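Local coordinates for protein putative methylthioribose-1-phosphate isomerase (Archaeoglobus fulgidus, PDB 1T5O) that probably catalyses the interconversion of 5-methylthioribose-1-phosphate and 5-methylthioribulose-1-phosphate, a step of methionine biosynthesis, at residues A141-D146 with S173-K179; L168-R172 with E201-I207. One frame throughout, in Å; residues are numbered along the deposited sequence.

Interaction 1 (A141-D146 with S173-K179); sequences AELLED and SAVEQGK
Lys179 reaches across to 141-146 and puts its ammonium group on two backbone carbonyls. Its chain is fully extended beyond CG and runs alongside the loop, its CD and CE close to Leu144 O. NZ lies 2.8 Å from Leu144 O, nearly in line with the C=O bond (160°) and tilted a little from the carbonyl plane. NZ also bonds Ala141 O at 2.9 Å, from above the carbonyl plane. Leu144 N meets that same oxygen from the opposite face, within the type I turn from Ala141 to Leu144. A third bond, 3.2 Å from NZ to Gln177 OE1, links the lysine to its own segment. The ammonium therefore bridges the turn and the helix end. With an alanine here, Leu144 O would probably lose this donor and the Gln177 amide would be freer to turn, weakening the tie between turn and helix end.

The tight part lies beside this group. The methyl of Ala141 sits against the helix, 3.8 Å from Ser173 CB and 3.3 Å from Gln177 OE1. Leu144 CD2 touches Ala174 CB at 3.8 Å, and Ile181 packs on both residues. The outer side is looser and faces solvent. There Gln177 NE2 makes a weak bond of 3.4 Å to Glu142 OE2, with the amide and carboxylate planes 78° apart. Asp146 lies beside the Lys179 backbone, and its OD1 accepts from Glu180 N.

Gly178, with positive phi, ends helix 167-176 in a Schellman motif. The contact joins that capped end to the loop entering strand 149-152 of the mostly parallel Rossmann-like sheet.

Interaction 2 (L168-R172 with E201-I207); sequences LGVVR and ELMEDGI
Arg172 is extended from CG to NE, with CG anti to its carbonyl carbon (chi1 -67°), and this carries the guanidinium over to Glu201 and Asp205. Glu201 meets it from the other helix. Its CG lies between the backbone N and the carbonyl carbon (chi1 67°), and the chain beyond is extended. Both acids lie at the guanidinium edge, near its plane. Asp205 OD2 takes two bonds from one side of the arginine, from NE and from NH2, each 2.9 Å long. The NE bond uses the anti lone pair of OD2, whereas NH2 comes from above the carboxylate plane. Glu201 OE1 receives NH2 at 2.7 Å on its anti side, and NH1 adds a weak bond of 3.1 Å. The guanidinium is thus held in its rotation by two carboxylates.

The three residues form a largely buried salt-bridge network between helix 167-176 and the C-terminal end of helix 193-204 in the Rossmann-like domain. The second helix ends here in a Schellman motif, with Gly206 at positive phi, just before strand 208-212. Arg158 adds a second positive partner for Asp205, with NE in a salt bridge to OD2, while its backbone N donates to Glu201 OE1. Asn155 ND2 donates to the other oxygen, Glu201 OE2.

Apolar groups flank the charges. Leu168 CD1 rests against the Glu201 carboxylate, 3.7 Å from OE1. Val171 CG1 meets Ile207 CG2 at 4.1 Å, and Ile207 CD1 lies equally far from Arg172 CG. Leu202 and Val171 both pack onto Val183 of strand 182-186.

In the fold
Both interactions use helix 167-176. Interaction 1 holds its C-terminal end, and interaction 2 a turn or so earlier. Their centres are about 12 Å apart. They touch directly: Val170 CG1 packs on Leu144 CD2 at 3.8 Å, and Val175 CG2 lies 4.2 Å from Ile207 CD1. Along the chain their segments alternate. The helix is thus tied to the loop before strand 149-152 and to helix 193-204. Interaction 2 is the one near the predicted active site. The side chain of Glu201 is about 6 Å from that of Arg45, a predicted substrate-binding residue. Leu168 is about 9 Å, side chain to side chain, from Cys154, the predicted transition-state stabiliser. Interaction 1 lies away from these sites.

Interaction 1 (A141-D146 with S173-K179)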
loop_
_atom_site.group_PDB
_atom_site.type_symbol
_atom_site.label_atom_id
_atom_site.label_comp_id
_atom_site.label_asym_id
_atom_site.label_seq_id
_atom_site.Cartn_x
_atom_site.Cartn_y
_atom_site.Cartn_z
ATOM N N ALA A 141 -22.527 8.561 15.777
ATOM C CA ALA A 141 -22.445 10.000 15.519
ATOM C C ALA A 141 -22.147 10.802 16.782
ATOM O O ALA A 141 -21.570 11.884 16.717
ATOM C CB ALA A 141 -23.772 10.515 14.854
ATOM N N GLU A 142 -22.578 10.295 17.928
ATOM C CA GLU A 142 -22.327 10.957 19.197
ATOM C C GLU A 142 -20.826 11.030 19.516
ATOM O O GLU A 142 -20.416 11.805 20.399
ATOM C CB GLU A 142 -23.059 10.225 20.342
ATOM C CG GLU A 142 -24.597 10.391 20.315
ATOM C CD GLU A 142 -25.012 11.858 20.189
ATOM O OE1 GLU A 142 -24.768 12.625 21.145
ATOM O OE2 GLU A 142 -25.554 12.252 19.127
ATOM N N LEU A 143 -20.018 10.228 18.813
ATOM C CA LEU A 143 -18.550 10.210 19.007
ATOM C C LEU A 143 -17.839 11.149 18.032
ATOM O O LEU A 143 -16.617 11.270 18.023
ATOM C CB LEU A 143 -17.998 8.795 18.790
ATOM C CG LEU A 143 -18.638 7.729 19.660
ATOM C CD1 LEU A 143 -18.133 6.351 19.215
ATOM C CD2 LEU A 143 -18.343 7.989 21.106
ATOM N N LEU A 144 -18.613 11.801 17.192
ATOM C CA LEU A 144 -18.039 12.692 16.217
ATOM C C LEU A 144 -18.446 14.130 16.556
ATOM O O LEU A 144 -19.589 14.387 16.963
ATOM C CB LEU A 144 -18.552 12.281 14.831
ATOM C CG LEU A 144 -17.594 11.645 13.816
ATOM C CD1 LEU A 144 -16.456 10.925 14.481
ATOM C CD2 LEU A 144 -18.393 10.753 12.875
ATOM N N GLU A 145 -17.506 15.052 16.381
ATOM C CA GLU A 145 -17.729 16.464 16.644
ATOM C C GLU A 145 -17.597 17.286 15.355
ATOM O O GLU A 145 -16.945 16.884 14.375
ATOM C CB GLU A 145 -16.738 16.966 17.708
ATOM C CG GLU A 145 -17.014 16.451 19.157
ATOM C CD GLU A 145 -16.652 14.965 19.384
ATOM O OE1 GLU A 145 -15.498 14.603 19.126
ATOM O OE2 GLU A 145 -17.510 14.159 19.824
ATOM N N ASP A 146 -18.244 18.443 15.347
ATOM C CA ASP A 146 -18.195 19.315 14.175
ATOM C C ASP A 146 -16.727 19.606 13.837
ATOM O O ASP A 146 -15.939 19.922 14.726
ATOM C CB ASP A 146 -18.967 20.608 14.481
ATOM C CG ASP A 146 -19.023 21.556 13.291
ATOM O OD1 ASP A 146 -19.356 21.123 12.161
ATOM O OD2 ASP A 146 -18.742 22.753 13.493
ATOM N N SER A 173 -24.410 9.679 9.531
ATOM C CA SER A 173 -25.302 10.166 10.580
ATOM C C SER A 173 -24.830 11.496 11.173
ATOM O O SER A 173 -25.659 12.370 11.487
ATOM C CB SER A 173 -25.460 9.129 11.693
ATOM O OG SER A 173 -26.103 7.967 11.185
ATOM N N ALA A 174 -23.513 11.670 11.325
ATOM C CA ALA A 174 -23.021 12.922 11.872
ATOM C C ALA A 174 -23.219 14.071 10.881
ATOM O O ALA A 174 -23.526 15.201 11.281
ATOM C CB ALA A 174 -21.547 12.804 12.260
ATOM N N VAL A 175 -23.015 13.799 9.599
ATOM C CA VAL A 175 -23.196 14.827 8.576
ATOM C C VAL A 175 -24.670 15.260 8.588
ATOM O O VAL A 175 -24.972 16.444 8.494
ATOM C CB VAL A 175 -22.777 14.287 7.177
ATOM C CG1 VAL A 175 -23.245 15.226 6.050
ATOM C CG2 VAL A 175 -21.253 14.157 7.127
ATOM N N GLU A 176 -25.575 14.292 8.729
ATOM C CA GLU A 176 -27.003 14.560 8.785
ATOM C C GLU A 176 -27.341 15.496 9.959
ATOM O O GLU A 176 -28.274 16.302 9.868
ATOM C CB GLU A 176 -27.755 13.240 8.920
ATOM C CG GLU A 176 -29.258 13.358 8.923
ATOM C CD GLU A 176 -29.938 12.018 8.697
ATOM O OE1 GLU A 176 -29.618 11.045 9.408
ATOM O OE2 GLU A 176 -30.800 11.938 7.803
ATOM N N GLN A 177 -26.593 15.399 11.053
ATOM C CA GLN A 177 -26.822 16.262 12.207
ATOM C C GLN A 177 -26.285 17.675 11.970
ATOM O O GLN A 177 -26.397 18.532 12.842
ATOM C CB GLN A 177 -26.134 15.706 13.461
ATOM C CG GLN A 177 -26.632 14.373 13.917
ATOM C CD GLN A 177 -25.825 13.850 15.089
ATOM O OE1 GLN A 177 -24.597 13.685 14.998
ATOM N NE2 GLN A 177 -26.500 13.589 16.199
ATOM N N GLY A 178 -25.672 17.906 10.814
ATOM C CA GLY A 178 -25.141 19.220 10.509
ATOM C C GLY A 178 -23.700 19.413 10.967
ATOM O O GLY A 178 -23.181 20.538 10.965
ATOM N N LYS A 179 -23.053 18.322 11.381
ATOM C CA LYS A 179 -21.657 18.403 11.808
ATOM C C LYS A 179 -20.832 18.353 10.546
ATOM O O LYS A 179 -21.116 17.559 9.671
ATOM C CB LYS A 179 -21.280 17.202 12.694
ATOM C CG LYS A 179 -21.935 17.221 14.056
ATOM C CD LYS A 179 -21.811 15.879 14.797
ATOM C CE LYS A 179 -22.317 16.019 16.229
ATOM N NZ LYS A 179 -22.321 14.709 16.957
#

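Interaction 2 (L168-R172 with E201-I207)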
loop_
_atom_site.group_PDB
_atom_site.type_symbol
_atom_site.label_atom_id
_atom_site.label_comp_id
_atom_site.label_asym_id
_atom_site.label_seq_id
_atom_site.Cartn_x
_atom_site.Cartn_y
_atom_site.Cartn_z
ATOM N N LEU A 168 -18.915 4.153 7.626
ATOM C CA LEU A 168 -19.280 5.337 6.850
ATOM C C LEU A 168 -20.733 5.739 7.183
ATOM O O LEU A 168 -21.156 6.867 6.908
ATOM C CB LEU A 168 -19.093 5.065 5.333
ATOM C CG LEU A 168 -17.629 4.708 4.949
ATOM C CD1 LEU A 168 -17.493 4.651 3.411
ATOM C CD2 LEU A 168 -16.647 5.785 5.517
ATOM N N GLY A 169 -21.484 4.809 7.779
ATOM C CA GLY A 169 -22.844 5.109 8.194
ATOM C C GLY A 169 -22.760 6.058 9.392
ATOM O O GLY A 169 -23.637 6.914 9.592
ATOM N N VAL A 170 -21.704 5.911 10.190
ATOM C CA VAL A 170 -21.490 6.782 11.362
ATOM C C VAL A 170 -21.156 8.191 10.873
ATOM O O VAL A 170 -21.579 9.197 11.459
ATOM C CB VAL A 170 -20.325 6.259 12.236
ATOM C CG1 VAL A 170 -19.911 7.320 13.270
ATOM C CG2 VAL A 170 -20.755 4.955 12.954
ATOM N N VAL A 171 -20.386 8.259 9.804
ATOM C CA VAL A 171 -20.044 9.530 9.195
ATOM C C VAL A 171 -21.337 10.110 8.610
ATOM O O VAL A 171 -21.645 11.278 8.852
ATOM C CB VAL A 171 -18.990 9.371 8.071
ATOM C CG1 VAL A 171 -18.834 10.679 7.308
ATOM C CG2 VAL A 171 -17.632 8.988 8.668
ATOM N N ARG A 172 -22.122 9.313 7.876
ATOM C CA ARG A 172 -23.365 9.875 7.321
ATOM C C ARG A 172 -24.298 10.387 8.412
ATOM O O ARG A 172 -24.914 11.444 8.257
ATOM C CB ARG A 172 -24.120 8.869 6.434
ATOM C CG ARG A 172 -23.376 8.535 5.151
ATOM C CD ARG A 172 -24.215 7.730 4.153
ATOM N NE ARG A 172 -23.478 7.620 2.897
ATOM C CZ ARG A 172 -22.544 6.713 2.646
ATOM N NH1 ARG A 172 -22.232 5.801 3.563
ATOM N NH2 ARG A 172 -21.883 6.750 1.494
ATOM N N GLU A 201 -18.479 6.381 -3.191
ATOM C CA GLU A 201 -19.710 6.622 -2.448
ATOM C C GLU A 201 -19.686 7.895 -1.611
ATOM O O GLU A 201 -20.738 8.498 -1.395
ATOM C CB GLU A 201 -20.096 5.412 -1.582
ATOM C CG GLU A 201 -19.154 5.095 -0.410
ATOM C CD GLU A 201 -19.740 4.029 0.481
ATOM O OE1 GLU A 201 -20.552 4.359 1.366
ATOM O OE2 GLU A 201 -19.424 2.838 0.275
ATOM N N LEU A 202 -18.513 8.341 -1.165
ATOM C CA LEU A 202 -18.494 9.560 -0.374
ATOM C C LEU A 202 -18.630 10.765 -1.315
ATOM O O LEU A 202 -19.392 11.700 -1.045
ATOM C CB LEU A 202 -17.203 9.656 0.462
ATOM C CG LEU A 202 -17.127 8.654 1.634
ATOM C CD1 LEU A 202 -15.763 8.714 2.304
ATOM C CD2 LEU A 202 -18.216 8.960 2.625
ATOM N N MET A 203 -17.909 10.757 -2.426
ATOM C CA MET A 203 -18.034 11.893 -3.335
ATOM C C MET A 203 -19.446 11.954 -3.920
ATOM O O MET A 203 -19.988 13.036 -4.158
ATOM C CB MET A 203 -17.002 11.791 -4.463
ATOM C CG MET A 203 -15.599 12.068 -3.990
ATOM S SD MET A 203 -14.354 11.748 -5.222
ATOM C CE MET A 203 -14.796 13.104 -6.465
ATOM N N GLU A 204 -20.048 10.795 -4.131
ATOM C CA GLU A 204 -21.387 10.730 -4.709
ATOM C C GLU A 204 -22.379 11.391 -3.748
ATOM O O GLU A 204 -23.315 12.080 -4.167
ATOM C CB GLU A 204 -21.742 9.250 -4.979
ATOM C CG GLU A 204 -23.027 9.002 -5.731
ATOM C CD GLU A 204 -22.935 9.341 -7.223
ATOM O OE1 GLU A 204 -21.846 9.714 -7.699
ATOM O OE2 GLU A 204 -23.962 9.223 -7.915
ATOM N N ASP A 205 -22.140 11.227 -2.446
ATOM C CA ASP A 205 -23.010 11.799 -1.423
ATOM C C ASP A 205 -22.583 13.172 -0.907
ATOM O O ASP A 205 -23.162 13.689 0.051
ATOM C CB ASP A 205 -23.148 10.804 -0.248
ATOM C CG ASP A 205 -23.707 9.479 -0.689
ATOM O OD1 ASP A 205 -24.084 9.355 -1.892
ATOM O OD2 ASP A 205 -23.769 8.548 0.142
ATOM N N GLY A 206 -21.570 13.767 -1.530
ATOM C CA GLY A 206 -21.124 15.088 -1.124
ATOM C C GLY A 206 -20.352 15.166 0.177
ATOM O O GLY A 206 -20.355 16.194 0.850
ATOM N N ILE A 207 -19.695 14.078 0.562
ATOM C CA ILE A 207 -18.893 14.098 1.782
ATOM C C ILE A 207 -17.425 14.272 1.388
ATOM O O ILE A 207 -16.930 13.531 0.541
ATOM C CB ILE A 207 -19.108 12.795 2.567
ATOM C CG1 ILE A 207 -20.604 12.714 2.936
ATOM C CG2 ILE A 207 -18.206 12.762 3.785
ATOM C CD1 ILE A 207 -21.012 11.558 3.824
#